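Local coordinates for protein succinate-semialdehyde dehydrogenase (PDB 4ITB) that probably oxidises succinic semialdehyde to succinate, passing the hydride to the nicotinamide of NADP+, at residues Met130-Pro135 with Ala158-Gln163; Ala204-Ser209 with Leu229-Ser234; Asn260-Ile265 with Pro305-Gly310. All coordinates share one frame; numbering follows the deposited sequence.

Segment M130-P135, the first of these along the chain, follows strand 115-129; interaction 1 closes the loop through helix 137-148 and strand 152-156 by packing that segment on the turn before helix 162-175. Interaction 2 next pairs the ends of strands 201-207 and 227-230 across helix 210-222. Interaction 3 opens later, running from the loop after helix 245-257 to the start of helix 309-325. The three loops follow in series, none nesting or crossing. In space they converge: interaction 1 joins loops that follow two strands of the coenzyme-binding sheet, interaction 2 pairs two of its strands, interaction 3 brings in the cysteine loop leading to strand 267-273 of the second sheet, and NADPH and the aldehyde lie where they meet.

Interaction 1: residues Met130-Pro135 with Ala158-Gln163. With NDP (NADPH dihydro-nicotinamide-adenine-dinucleotide phosphate), chain C; SSN (4-oxobutanoic acid), chain D; EDO (1,2-ethanediol), chain Q.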
loop_
_atom_site.group_PDB
_atom_site.type_symbol
_atom_site.label_atom_id
_atom_site.label_comp_id
_atom_site.label_asym_id
_atom_site.label_seq_id
_atom_site.Cartn_x
_atom_site.Cartn_y
_atom_site.Cartn_z
ATOM N N MET A 130 6.995 -16.283 1.987
ATOM C CA MET A 130 7.274 -16.354 3.419
ATOM C C MET A 130 8.654 -16.926 3.737
ATOM O O MET A 130 9.239 -17.652 2.936
ATOM C CB MET A 130 6.169 -17.148 4.120
ATOM C CG MET A 130 4.820 -16.414 4.086
ATOM S SD MET A 130 4.721 -14.921 5.148
ATOM C CE MET A 130 4.264 -13.679 3.961
ATOM N N PRO A 131 9.199 -16.577 4.908
ATOM C CA PRO A 131 10.543 -17.010 5.300
ATOM C C PRO A 131 10.544 -18.185 6.281
ATOM O O PRO A 131 9.522 -18.509 6.893
ATOM C CB PRO A 131 11.082 -15.769 5.998
ATOM C CG PRO A 131 9.888 -15.282 6.742
ATOM C CD PRO A 131 8.692 -15.534 5.820
ATOM N N TRP A 132 11.711 -18.797 6.448
ATOM C CA TRP A 132 11.842 -19.999 7.267
ATOM C C TRP A 132 11.872 -19.736 8.770
ATOM O O TRP A 132 11.797 -20.683 9.544
ATOM C CB TRP A 132 13.113 -20.777 6.870
ATOM C CG TRP A 132 14.316 -19.870 6.783
ATOM C CD1 TRP A 132 14.846 -19.339 5.650
ATOM C CD2 TRP A 132 15.099 -19.358 7.878
ATOM N NE1 TRP A 132 15.909 -18.522 5.962
ATOM C CE2 TRP A 132 16.080 -18.514 7.311
ATOM C CE3 TRP A 132 15.063 -19.524 9.261
ATOM C CZ2 TRP A 132 17.022 -17.850 8.101
ATOM C CZ3 TRP A 132 15.996 -18.850 10.041
ATOM C CH2 TRP A 132 16.966 -18.033 9.453
ATOM N N ASN A 133 12.005 -18.476 9.197
ATOM C CA ASN A 133 12.314 -18.237 10.616
ATOM C C ASN A 133 11.140 -18.419 11.573
ATOM O O ASN A 133 11.326 -18.808 12.721
ATOM C CB ASN A 133 13.047 -16.905 10.837
ATOM C CG ASN A 133 12.198 -15.700 10.518
ATOM O OD1 ASN A 133 11.303 -15.754 9.665
ATOM N ND2 ASN A 133 12.481 -14.592 11.194
ATOM N N PHE A 134 9.934 -18.152 11.081
ATOM C CA PHE A 134 8.715 -18.455 11.824
ATOM C C PHE A 134 7.800 -19.133 10.820
ATOM O O PHE A 134 6.858 -18.529 10.288
ATOM C CB PHE A 134 8.084 -17.190 12.422
ATOM C CG PHE A 134 8.914 -16.558 13.508
ATOM C CD1 PHE A 134 9.779 -15.513 13.221
ATOM C CD2 PHE A 134 8.839 -17.026 14.808
ATOM C CE1 PHE A 134 10.558 -14.939 14.220
ATOM C CE2 PHE A 134 9.613 -16.448 15.819
ATOM C CZ PHE A 134 10.471 -15.407 15.516
ATOM N N PRO A 135 8.084 -20.407 10.531
ATOM C CA PRO A 135 7.469 -21.042 9.359
ATOM C C PRO A 135 5.975 -21.321 9.500
ATOM O O PRO A 135 5.324 -21.565 8.485
ATOM C CB PRO A 135 8.266 -22.341 9.211
ATOM C CG PRO A 135 8.750 -22.645 10.599
ATOM C CD PRO A 135 8.983 -21.314 11.265
ATOM N N ALA A 158 9.656 -20.671 2.107
ATOM C CA ALA A 158 11.086 -20.832 1.922
ATOM C C ALA A 158 11.397 -22.272 1.516
ATOM O O ALA A 158 10.723 -23.223 1.936
ATOM C CB ALA A 158 11.805 -20.470 3.195
ATOM N N SER A 159 12.451 -22.435 0.718
ATOM C CA SER A 159 12.777 -23.736 0.137
ATOM C C SER A 159 13.252 -24.755 1.163
ATOM O O SER A 159 13.274 -25.954 0.871
ATOM C CB SER A 159 13.809 -23.585 -0.983
ATOM O OG SER A 159 13.198 -23.093 -2.158
ATOM N N ASN A 160 13.635 -24.283 2.349
ATOM C CA ASN A 160 14.123 -25.157 3.408
ATOM C C ASN A 160 13.061 -25.559 4.431
ATOM O O ASN A 160 13.355 -26.287 5.369
ATOM C CB ASN A 160 15.329 -24.529 4.119
ATOM C CG ASN A 160 15.026 -23.148 4.680
ATOM O OD1 ASN A 160 14.324 -22.351 4.058
ATOM N ND2 ASN A 160 15.562 -22.856 5.861
ATOM N N VAL A 161 11.819 -25.105 4.250
ATOM C CA VAL A 161 10.739 -25.564 5.130
ATOM C C VAL A 161 9.544 -26.177 4.374
ATOM O O VAL A 161 8.383 -25.854 4.659
ATOM C CB VAL A 161 10.291 -24.453 6.134
ATOM C CG1 VAL A 161 11.421 -24.129 7.113
ATOM C CG2 VAL A 161 9.845 -23.191 5.398
ATOM N N PRO A 162 9.814 -27.102 3.431
ATOM C CA PRO A 162 8.704 -27.676 2.662
ATOM C C PRO A 162 7.708 -28.456 3.528
ATOM O O PRO A 162 6.504 -28.407 3.268
ATOM C CB PRO A 162 9.419 -28.604 1.666
ATOM C CG PRO A 162 10.707 -28.949 2.329
ATOM C CD PRO A 162 11.108 -27.702 3.050
ATOM N N GLN A 163 8.185 -29.167 4.541
ATOM C CA GLN A 163 7.255 -29.904 5.385
ATOM C C GLN A 163 6.356 -28.975 6.178
ATOM O O GLN A 163 5.172 -29.255 6.340
ATOM C CB GLN A 163 7.979 -30.886 6.299
ATOM C CG GLN A 163 8.678 -31.997 5.540
ATOM C CD GLN A 163 9.250 -33.039 6.473
ATOM O OE1 GLN A 163 8.530 -33.626 7.286
ATOM N NE2 GLN A 163 10.554 -33.260 6.378
HETATM P PA NDP C . 15.205 -14.604 1.669
HETATM O O1A NDP C . 14.694 -13.191 1.612
HETATM O O2A NDP C . 16.040 -15.113 0.527
HETATM O O5B NDP C . 13.932 -15.587 1.756
HETATM C C5B NDP C . 12.607 -15.177 2.113
HETATM C C4B NDP C . 11.586 -15.740 1.127
HETATM O O4B NDP C . 11.715 -15.038 -0.113
HETATM C C3B NDP C . 11.786 -17.216 0.787
HETATM O O3B NDP C . 10.506 -17.791 0.486
HETATM C C2B NDP C . 12.612 -17.127 -0.480
HETATM O O2B NDP C . 12.511 -18.289 -1.281
HETATM C C1B NDP C . 11.920 -15.985 -1.162
HETATM N N9A NDP C . 12.715 -15.271 -2.165
HETATM C C8A NDP C . 14.043 -15.016 -2.155
HETATM N N7A NDP C . 14.386 -14.287 -3.249
HETATM C C5A NDP C . 13.257 -14.052 -3.938
HETATM C C6A NDP C . 12.892 -13.364 -5.182
HETATM N N6A NDP C . 13.839 -12.734 -5.916
HETATM N N1A NDP C . 11.593 -13.378 -5.537
HETATM C C2A NDP C . 10.642 -13.992 -4.821
HETATM N N3A NDP C . 10.902 -14.656 -3.689
HETATM C C4A NDP C . 12.166 -14.706 -3.222
HETATM O O3 NDP C . 16.024 -14.834 3.041
HETATM P PN NDP C . 17.362 -15.715 3.307
HETATM O O1N NDP C . 18.349 -15.642 2.162
HETATM O O2N NDP C . 16.944 -17.057 3.844
HETATM O O5D NDP C . 17.942 -14.859 4.540
HETATM C C5D NDP C . 18.868 -13.807 4.266
HETATM C C4D NDP C . 18.656 -12.645 5.230
HETATM O O4D NDP C . 17.382 -12.023 5.025
HETATM C C3D NDP C . 18.637 -13.076 6.685
HETATM O O3D NDP C . 19.947 -13.175 7.237
HETATM C C2D NDP C . 17.874 -11.940 7.320
HETATM O O2D NDP C . 18.762 -10.823 7.461
HETATM C C1D NDP C . 16.809 -11.614 6.278
HETATM N N1N NDP C . 15.549 -12.325 6.586
HETATM C C2N NDP C . 14.555 -11.643 7.171
HETATM C C3N NDP C . 13.468 -12.292 7.756
HETATM C C7N NDP C . 12.359 -11.510 8.400
HETATM O O7N NDP C . 11.678 -12.029 9.274
HETATM N N7N NDP C . 12.116 -10.265 8.001
HETATM C C4N NDP C . 13.372 -13.799 7.759
HETATM C C5N NDP C . 14.350 -14.383 6.851
HETATM C C6N NDP C . 15.380 -13.634 6.303
HETATM P P2B NDP C . 13.664 -19.406 -1.291
HETATM O O1X NDP C . 13.152 -20.381 -2.306
HETATM O O2X NDP C . 14.913 -18.684 -1.763
HETATM O O3X NDP C . 13.807 -19.962 0.094
HETATM C C1 SSN D . 7.622 -11.865 14.914
HETATM O O1 SSN D . 6.460 -11.574 14.518
HETATM C C2 SSN D . 8.825 -11.651 14.058
HETATM O O2 SSN D . 7.782 -12.354 16.058
HETATM C C3 SSN D . 8.677 -11.328 12.611
HETATM C C4 SSN D . 9.920 -11.059 11.821
HETATM O O4 SSN D . 10.968 -11.965 11.904
HETATM C C1 EDO Q . 9.620 -23.839 -1.492
HETATM O O1 EDO Q . 8.431 -23.203 -1.938
HETATM C C2 EDO Q . 9.300 -25.016 -0.567
HETATM O O2 EDO Q . 8.595 -24.605 0.613
#
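W132 meets A158 and V161 chiefly through its methylene carbon: CB of W132 lies 3.9 Å from CB of A158 and 3.8 Å from CG1 of V161. The A158 methyl comes up at the ring edge, near its plane, while the same V161 branch reaches on to the P135 ring. N160 brings its carboxamide against the base of the indole, ND2 being 3.4 Å from CG of W132, with the amide and ring planes turned 75° apart. A type I turn from A158 to V161, closed by a bond from V161 N to A158 O, delivers all three side chains to W132 just ahead of helix 162-175. Both segments follow parallel strands of the Rossmann-like coenzyme domain of aldehyde dehydrogenases, and together they hold the adenosine end of NADPH: O3B of the ribose bonds to M130 O, and S159 uses its backbone N and hydroxyl OG on the 2'-phosphate, the group that sets NADP apart from NAD. With CG of W132 between the backbone N and the carbonyl carbon (chi1 48°), NE1 points in the ring plane at the nicotinamide-side phosphate, 2.8 Å from O2N of NADPH. A leucine in place of W132 would probably leave that phosphate oxygen without its N-H mate and the N160 amide freer to turn. N133 beside it sends ND2 to O4 of the aldehyde adduct, 3.1 Å away.

Interaction 2: residues Ala204-Ser209 with Leu229-Ser234. With NDP (NADPH dihydro-nicotinamide-adenine-dinucleotide phosphate), chain C; SSN (4-oxobutanoic acid), chain D; EDO (1,2-ethanediol), chain L.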
loop_
_atom_site.group_PDB
_atom_site.type_symbol
_atom_site.label_atom_id
_atom_site.label_comp_id
_atom_site.label_asym_id
_atom_site.label_seq_id
_atom_site.Cartn_x
_atom_site.Cartn_y
_atom_site.Cartn_z
ATOM N N ALA A 204 0.205 -9.067 -3.436
ATOM C CA ALA A 204 1.252 -9.922 -2.900
ATOM C C ALA A 204 1.876 -9.375 -1.631
ATOM O O ALA A 204 1.972 -8.160 -1.447
ATOM C CB ALA A 204 2.316 -10.169 -3.944
ATOM N N THR A 205 2.297 -10.276 -0.755
ATOM C CA THR A 205 2.990 -9.900 0.464
ATOM C C THR A 205 4.265 -10.721 0.574
ATOM O O THR A 205 4.306 -11.885 0.149
ATOM C CB THR A 205 2.100 -10.070 1.711
ATOM O OG1 THR A 205 2.796 -9.584 2.865
ATOM C CG2 THR A 205 1.724 -11.533 1.921
ATOM N N LEU A 206 5.313 -10.108 1.108
ATOM C CA LEU A 206 6.560 -10.822 1.359
ATOM C C LEU A 206 7.144 -10.433 2.704
ATOM O O LEU A 206 7.203 -9.244 3.042
ATOM C CB LEU A 206 7.582 -10.551 0.246
ATOM C CG LEU A 206 8.904 -11.325 0.339
ATOM C CD1 LEU A 206 9.465 -11.627 -1.050
ATOM C CD2 LEU A 206 9.964 -10.565 1.158
ATOM N N THR A 207 7.581 -11.442 3.452
ATOM C CA THR A 207 8.405 -11.239 4.639
ATOM C C THR A 207 9.726 -11.951 4.389
ATOM O O THR A 207 9.747 -13.094 3.915
ATOM C CB THR A 207 7.723 -11.782 5.903
ATOM O OG1 THR A 207 6.519 -11.036 6.142
ATOM C CG2 THR A 207 8.647 -11.653 7.114
ATOM N N GLY A 208 10.836 -11.273 4.663
ATOM C CA GLY A 208 12.152 -11.818 4.362
ATOM C C GLY A 208 13.217 -10.752 4.182
ATOM O O GLY A 208 13.168 -9.716 4.842
ATOM N N SER A 209 14.166 -11.010 3.285
ATOM C CA SER A 209 15.300 -10.110 3.039
ATOM C C SER A 209 14.922 -8.966 2.119
ATOM O O SER A 209 13.968 -9.058 1.343
ATOM C CB SER A 209 16.466 -10.871 2.387
ATOM O OG SER A 209 16.185 -11.188 1.020
ATOM N N LEU A 229 5.303 -5.348 2.622
ATOM C CA LEU A 229 6.632 -5.905 2.848
ATOM C C LEU A 229 7.027 -5.759 4.308
ATOM O O LEU A 229 6.917 -4.674 4.887
ATOM C CB LEU A 229 7.672 -5.165 2.003
ATOM C CG LEU A 229 7.536 -5.212 0.482
ATOM C CD1 LEU A 229 8.673 -4.453 -0.160
ATOM C CD2 LEU A 229 7.513 -6.649 -0.025
ATOM N N GLU A 230 7.515 -6.845 4.895
ATOM C CA GLU A 230 8.173 -6.772 6.191
ATOM C C GLU A 230 9.541 -7.395 6.040
ATOM O O GLU A 230 9.677 -8.608 5.862
ATOM C CB GLU A 230 7.373 -7.472 7.281
ATOM C CG GLU A 230 7.936 -7.239 8.684
ATOM C CD GLU A 230 8.694 -8.440 9.210
ATOM O OE1 GLU A 230 9.939 -8.409 9.187
ATOM O OE2 GLU A 230 8.037 -9.408 9.643
ATOM N N LEU A 231 10.556 -6.556 6.085
ATOM C CA LEU A 231 11.896 -7.010 5.834
ATOM C C LEU A 231 12.637 -7.024 7.179
ATOM O O LEU A 231 12.001 -7.078 8.237
ATOM C CB LEU A 231 12.526 -6.152 4.729
ATOM C CG LEU A 231 11.570 -6.027 3.519
ATOM C CD1 LEU A 231 12.121 -5.086 2.449
ATOM C CD2 LEU A 231 11.186 -7.392 2.900
ATOM N N GLY A 232 13.949 -7.004 7.165
ATOM C CA GLY A 232 14.647 -7.127 8.433
ATOM C C GLY A 232 14.602 -5.881 9.298
ATOM O O GLY A 232 13.912 -4.890 9.009
ATOM N N GLY A 233 15.355 -5.944 10.386
ATOM C CA GLY A 233 15.564 -4.785 11.227
ATOM C C GLY A 233 16.924 -4.866 11.888
ATOM O O GLY A 233 17.593 -5.894 11.862
ATOM N N SER A 234 17.346 -3.759 12.475
ATOM C CA SER A 234 18.478 -3.780 13.383
ATOM C C SER A 234 18.034 -2.992 14.599
ATOM O O SER A 234 18.543 -1.904 14.886
ATOM C CB SER A 234 19.723 -3.179 12.729
ATOM O OG SER A 234 20.846 -3.323 13.592
HETATM P PA NDP C . 15.205 -14.604 1.669
HETATM O O1A NDP C . 14.694 -13.191 1.612
HETATM O O2A NDP C . 16.040 -15.113 0.527
HETATM O O5B NDP C . 13.932 -15.587 1.756
HETATM C C5B NDP C . 12.607 -15.177 2.113
HETATM C C4B NDP C . 11.586 -15.740 1.127
HETATM O O4B NDP C . 11.715 -15.038 -0.113
HETATM C C3B NDP C . 11.786 -17.216 0.787
HETATM O O3B NDP C . 10.506 -17.791 0.486
HETATM C C2B NDP C . 12.612 -17.127 -0.480
HETATM O O2B NDP C . 12.511 -18.289 -1.281
HETATM C C1B NDP C . 11.920 -15.985 -1.162
HETATM N N9A NDP C . 12.715 -15.271 -2.165
HETATM C C8A NDP C . 14.043 -15.016 -2.155
HETATM N N7A NDP C . 14.386 -14.287 -3.249
HETATM C C5A NDP C . 13.257 -14.052 -3.938
HETATM C C6A NDP C . 12.892 -13.364 -5.182
HETATM N N6A NDP C . 13.839 -12.734 -5.916
HETATM N N1A NDP C . 11.593 -13.378 -5.537
HETATM C C2A NDP C . 10.642 -13.992 -4.821
HETATM N N3A NDP C . 10.902 -14.656 -3.689
HETATM C C4A NDP C . 12.166 -14.706 -3.222
HETATM O O3 NDP C . 16.024 -14.834 3.041
HETATM P PN NDP C . 17.362 -15.715 3.307
HETATM O O1N NDP C . 18.349 -15.642 2.162
HETATM O O2N NDP C . 16.944 -17.057 3.844
HETATM O O5D NDP C . 17.942 -14.859 4.540
HETATM C C5D NDP C . 18.868 -13.807 4.266
HETATM C C4D NDP C . 18.656 -12.645 5.230
HETATM O O4D NDP C . 17.382 -12.023 5.025
HETATM C C3D NDP C . 18.637 -13.076 6.685
HETATM O O3D NDP C . 19.947 -13.175 7.237
HETATM C C2D NDP C . 17.874 -11.940 7.320
HETATM O O2D NDP C . 18.762 -10.823 7.461
HETATM C C1D NDP C . 16.809 -11.614 6.278
HETATM N N1N NDP C . 15.549 -12.325 6.586
HETATM C C2N NDP C . 14.555 -11.643 7.171
HETATM C C3N NDP C . 13.468 -12.292 7.756
HETATM C C7N NDP C . 12.359 -11.510 8.400
HETATM O O7N NDP C . 11.678 -12.029 9.274
HETATM N N7N NDP C . 12.116 -10.265 8.001
HETATM C C4N NDP C . 13.372 -13.799 7.759
HETATM C C5N NDP C . 14.350 -14.383 6.851
HETATM C C6N NDP C . 15.380 -13.634 6.303
HETATM P P2B NDP C . 13.664 -19.406 -1.291
HETATM O O1X NDP C . 13.152 -20.381 -2.306
HETATM O O2X NDP C . 14.913 -18.684 -1.763
HETATM O O3X NDP C . 13.807 -19.962 0.094
HETATM C C1 SSN D . 7.622 -11.865 14.914
HETATM O O1 SSN D . 6.460 -11.574 14.518
HETATM C C2 SSN D . 8.825 -11.651 14.058
HETATM O O2 SSN D . 7.782 -12.354 16.058
HETATM C C3 SSN D . 8.677 -11.328 12.611
HETATM C C4 SSN D . 9.920 -11.059 11.821
HETATM O O4 SSN D . 10.968 -11.965 11.904
HETATM C C1 EDO L . 17.062 -7.403 5.794
HETATM O O1 EDO L . 15.912 -6.845 5.142
HETATM C C2 EDO L . 18.277 -7.111 4.922
HETATM O O2 EDO L . 18.204 -7.887 3.720
#
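Backbone bonds between L206, G208 and E230 set the parallel pairing: E230 N donates to L206 O at 3.0 Å, and G208 N returns a bond to E230 O at 3.1 Å. E230 thus bonds to the residues on either side of T207, its partner in the parallel bridge. CA of T207 adds a CA-H...O contact to E230 O.

Apolar contacts fill the side of the sheet carrying L206 and L229, where CB of L206 meets CD2 of L229. L206 and L231 cross at about a right angle, CD2 to CD2 at 3.8 Å. T207 and E230 share the other side, where CG2 of T207 sits 3.4 Å from OE2 of E230.

Ligand contacts take the rest. The E230 chain bends at chi2 (-104°), turning OE1 to N7N of the nicotinamide amide, 3.1 Å away and nearly straight (172°), while OE2 keeps a salt bridge to R141. This glutamate opens the family's Glu-Leu-Gly-Gly signature and serves as general base in relatives. S209 holds O1A of NADPH through both N and OG; at G208 a CB would collide with C5B, the 5'-methylene of the adenosine ribose.

The two strands and helix 210-222 between them form a beta-alpha-beta unit; strand 115-129 flanks strand 201-207, that helix packs on L206 and L229, helix 137-148 touches T207 and E230, and I224 of the second subunit reaches L229 and L231.

Interaction 3: residues Asn260-Ile265 with Pro305-Gly310; sequences NGQSCI and PLATEG. With SSN (4-oxobutanoic acid), chain D; NDP (NADPH dihydro-nicotinamide-adenine-dinucleotide phosphate), chain C.
Q262 lays its flat amide between L306 and W132: CD2 of L306 stands over one face, 3.9 Å from CD of Q262, and the rim of the W132 indole approaches the opposite face. Both edges of the amide are used. OE1 accepts A307 N at 3.0 Å, in the carbonyl plane and on a lone pair, with a C=O...N angle of 134°. NE2 donates one hydrogen to a water, which also accepts from N260 ND2 and donates to P305 O. The Q262 side chain, CG anti to its carbonyl carbon (chi1 -57°), runs out extended, and these bonds fix which end of the amide is oxygen. N260 is fixed from outside, OD1 accepting from G304 N and ND2 also donating to G76 O. Q262 O receives N133 ND2, so the residue that ties this loop to the turn ahead of helix 309-325 probably also steadies N133 at the active site. Two residues on, SG of C264 is bonded covalently to C4 of the aldehyde at 1.9 Å, while C264 N donates to O4 at 2.9 Å. Together with N133 ND2 this matches the oxyanion hole of aldehyde dehydrogenases, consistent with C264 being the catalytic cysteine, here caught as a thiohemiacetal.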
loop_
_atom_site.group_PDB
_atom_site.type_symbol
_atom_site.label_atom_id
_atom_site.label_comp_id
_atom_site.label_asym_id
_atom_site.label_seq_id
_atom_site.Cartn_x
_atom_site.Cartn_y
_atom_site.Cartn_z
ATOM N N ASN A 260 17.090 -18.447 18.104
ATOM C CA ASN A 260 18.520 -18.497 17.777
ATOM C C ASN A 260 19.021 -17.202 17.140
ATOM O O ASN A 260 19.927 -17.208 16.301
ATOM C CB ASN A 260 18.828 -19.723 16.905
ATOM C CG ASN A 260 18.283 -21.009 17.510
ATOM O OD1 ASN A 260 18.249 -21.157 18.732
ATOM N ND2 ASN A 260 17.843 -21.941 16.657
ATOM N N GLY A 261 18.406 -16.095 17.548
ATOM C CA GLY A 261 18.758 -14.777 17.051
ATOM C C GLY A 261 18.073 -14.371 15.757
ATOM O O GLY A 261 18.186 -13.228 15.317
ATOM N N GLN A 262 17.358 -15.308 15.144
ATOM C CA GLN A 262 16.843 -15.116 13.791
ATOM C C GLN A 262 15.440 -14.514 13.792
ATOM O O GLN A 262 14.458 -15.141 13.386
ATOM C CB GLN A 262 16.890 -16.448 13.041
ATOM C CG GLN A 262 18.301 -17.049 13.002
ATOM C CD GLN A 262 18.309 -18.531 12.711
ATOM O OE1 GLN A 262 19.053 -18.994 11.841
ATOM N NE2 GLN A 262 17.497 -19.287 13.439
ATOM N N SER A 263 15.353 -13.278 14.274
ATOM C CA SER A 263 14.096 -12.541 14.268
ATOM C C SER A 263 14.307 -11.131 13.777
ATOM O O SER A 263 15.284 -10.469 14.142
ATOM C CB SER A 263 13.485 -12.483 15.662
ATOM O OG SER A 263 12.371 -11.601 15.658
ATOM N N CYS A 264 13.365 -10.672 12.965
ATOM C CA CYS A 264 13.334 -9.312 12.459
ATOM C C CYS A 264 13.320 -8.277 13.588
ATOM O O CYS A 264 13.851 -7.186 13.430
ATOM C CB CYS A 264 12.100 -9.143 11.568
ATOM S SG CYS A 264 10.518 -9.369 12.441
ATOM N N ILE A 265 12.712 -8.642 14.716
ATOM C CA ILE A 265 12.596 -7.756 15.879
ATOM C C ILE A 265 13.452 -8.209 17.064
ATOM O O ILE A 265 13.165 -7.859 18.207
ATOM C CB ILE A 265 11.126 -7.561 16.337
ATOM C CG1 ILE A 265 10.449 -8.914 16.562
ATOM C CG2 ILE A 265 10.358 -6.711 15.326
ATOM C CD1 ILE A 265 9.023 -8.817 17.110
ATOM N N PRO A 305 20.965 -24.683 16.453
ATOM C CA PRO A 305 21.802 -24.247 15.336
ATOM C C PRO A 305 21.105 -23.148 14.546
ATOM O O PRO A 305 19.873 -23.038 14.621
ATOM C CB PRO A 305 21.899 -25.510 14.474
ATOM C CG PRO A 305 20.560 -26.180 14.693
ATOM C CD PRO A 305 20.246 -25.936 16.153
ATOM N N LEU A 306 21.867 -22.355 13.802
ATOM C CA LEU A 306 21.284 -21.466 12.803
ATOM C C LEU A 306 20.633 -22.314 11.709
ATOM O O LEU A 306 20.961 -23.489 11.551
ATOM C CB LEU A 306 22.348 -20.533 12.221
ATOM C CG LEU A 306 23.039 -19.649 13.258
ATOM C CD1 LEU A 306 24.064 -18.773 12.572
ATOM C CD2 LEU A 306 22.007 -18.801 13.989
ATOM N N ALA A 307 19.714 -21.732 10.950
ATOM C CA ALA A 307 18.854 -22.553 10.101
ATOM C C ALA A 307 19.554 -23.182 8.906
ATOM O O ALA A 307 19.159 -24.260 8.465
ATOM C CB ALA A 307 17.653 -21.752 9.640
ATOM N N THR A 308 20.562 -22.507 8.361
ATOM C CA THR A 308 21.238 -22.997 7.160
ATOM C C THR A 308 22.730 -22.718 7.202
ATOM O O THR A 308 23.201 -21.863 7.957
ATOM C CB THR A 308 20.698 -22.334 5.870
ATOM O OG1 THR A 308 21.149 -20.980 5.805
ATOM C CG2 THR A 308 19.162 -22.369 5.799
ATOM N N GLU A 309 23.475 -23.426 6.364
ATOM C CA GLU A 309 24.905 -23.172 6.229
ATOM C C GLU A 309 25.172 -21.738 5.768
ATOM O O GLU A 309 26.145 -21.118 6.199
ATOM C CB GLU A 309 25.530 -24.174 5.256
ATOM C CG GLU A 309 27.032 -23.999 5.041
ATOM C CD GLU A 309 27.846 -24.266 6.293
ATOM O OE1 GLU A 309 27.396 -25.068 7.137
ATOM O OE2 GLU A 309 28.942 -23.677 6.435
ATOM N N GLY A 310 24.306 -21.214 4.903
ATOM C CA GLY A 310 24.453 -19.865 4.383
ATOM C C GLY A 310 24.334 -18.795 5.452
ATOM O O GLY A 310 25.106 -17.837 5.471
HETATM C C1 SSN D . 7.622 -11.865 14.914
HETATM O O1 SSN D . 6.460 -11.574 14.518
HETATM C C2 SSN D . 8.825 -11.651 14.058
HETATM O O2 SSN D . 7.782 -12.354 16.058
HETATM C C3 SSN D . 8.677 -11.328 12.611
HETATM C C4 SSN D . 9.920 -11.059 11.821
HETATM O O4 SSN D . 10.968 -11.965 11.904
HETATM P PA NDP C . 15.205 -14.604 1.669
HETATM O O1A NDP C . 14.694 -13.191 1.612
HETATM O O2A NDP C . 16.040 -15.113 0.527
HETATM O O5B NDP C . 13.932 -15.587 1.756
HETATM C C5B NDP C . 12.607 -15.177 2.113
HETATM C C4B NDP C . 11.586 -15.740 1.127
HETATM O O4B NDP C . 11.715 -15.038 -0.113
HETATM C C3B NDP C . 11.786 -17.216 0.787
HETATM O O3B NDP C . 10.506 -17.791 0.486
HETATM C C2B NDP C . 12.612 -17.127 -0.480
HETATM O O2B NDP C . 12.511 -18.289 -1.281
HETATM C C1B NDP C . 11.920 -15.985 -1.162
HETATM N N9A NDP C . 12.715 -15.271 -2.165
HETATM C C8A NDP C . 14.043 -15.016 -2.155
HETATM N N7A NDP C . 14.386 -14.287 -3.249
HETATM C C5A NDP C . 13.257 -14.052 -3.938
HETATM C C6A NDP C . 12.892 -13.364 -5.182
HETATM N N6A NDP C . 13.839 -12.734 -5.916
HETATM N N1A NDP C . 11.593 -13.378 -5.537
HETATM C C2A NDP C . 10.642 -13.992 -4.821
HETATM N N3A NDP C . 10.902 -14.656 -3.689
HETATM C C4A NDP C . 12.166 -14.706 -3.222
HETATM O O3 NDP C . 16.024 -14.834 3.041
HETATM P PN NDP C . 17.362 -15.715 3.307
HETATM O O1N NDP C . 18.349 -15.642 2.162
HETATM O O2N NDP C . 16.944 -17.057 3.844
HETATM O O5D NDP C . 17.942 -14.859 4.540
HETATM C C5D NDP C . 18.868 -13.807 4.266
HETATM C C4D NDP C . 18.656 -12.645 5.230
HETATM O O4D NDP C . 17.382 -12.023 5.025
HETATM C C3D NDP C . 18.637 -13.076 6.685
HETATM O O3D NDP C . 19.947 -13.175 7.237
HETATM C C2D NDP C . 17.874 -11.940 7.320
HETATM O O2D NDP C . 18.762 -10.823 7.461
HETATM C C1D NDP C . 16.809 -11.614 6.278
HETATM N N1N NDP C . 15.549 -12.325 6.586
HETATM C C2N NDP C . 14.555 -11.643 7.171
HETATM C C3N NDP C . 13.468 -12.292 7.756
HETATM C C7N NDP C . 12.359 -11.510 8.400
HETATM O O7N NDP C . 11.678 -12.029 9.274
HETATM N N7N NDP C . 12.116 -10.265 8.001
HETATM C C4N NDP C . 13.372 -13.799 7.759
HETATM C C5N NDP C . 14.350 -14.383 6.851
HETATM C C6N NDP C . 15.380 -13.634 6.303
HETATM P P2B NDP C . 13.664 -19.406 -1.291
HETATM O O1X NDP C . 13.152 -20.381 -2.306
HETATM O O2X NDP C . 14.913 -18.684 -1.763
HETATM O O3X NDP C . 13.807 -19.962 0.094
HETATM O O HOH W 1 17.609 -22.073 13.769
#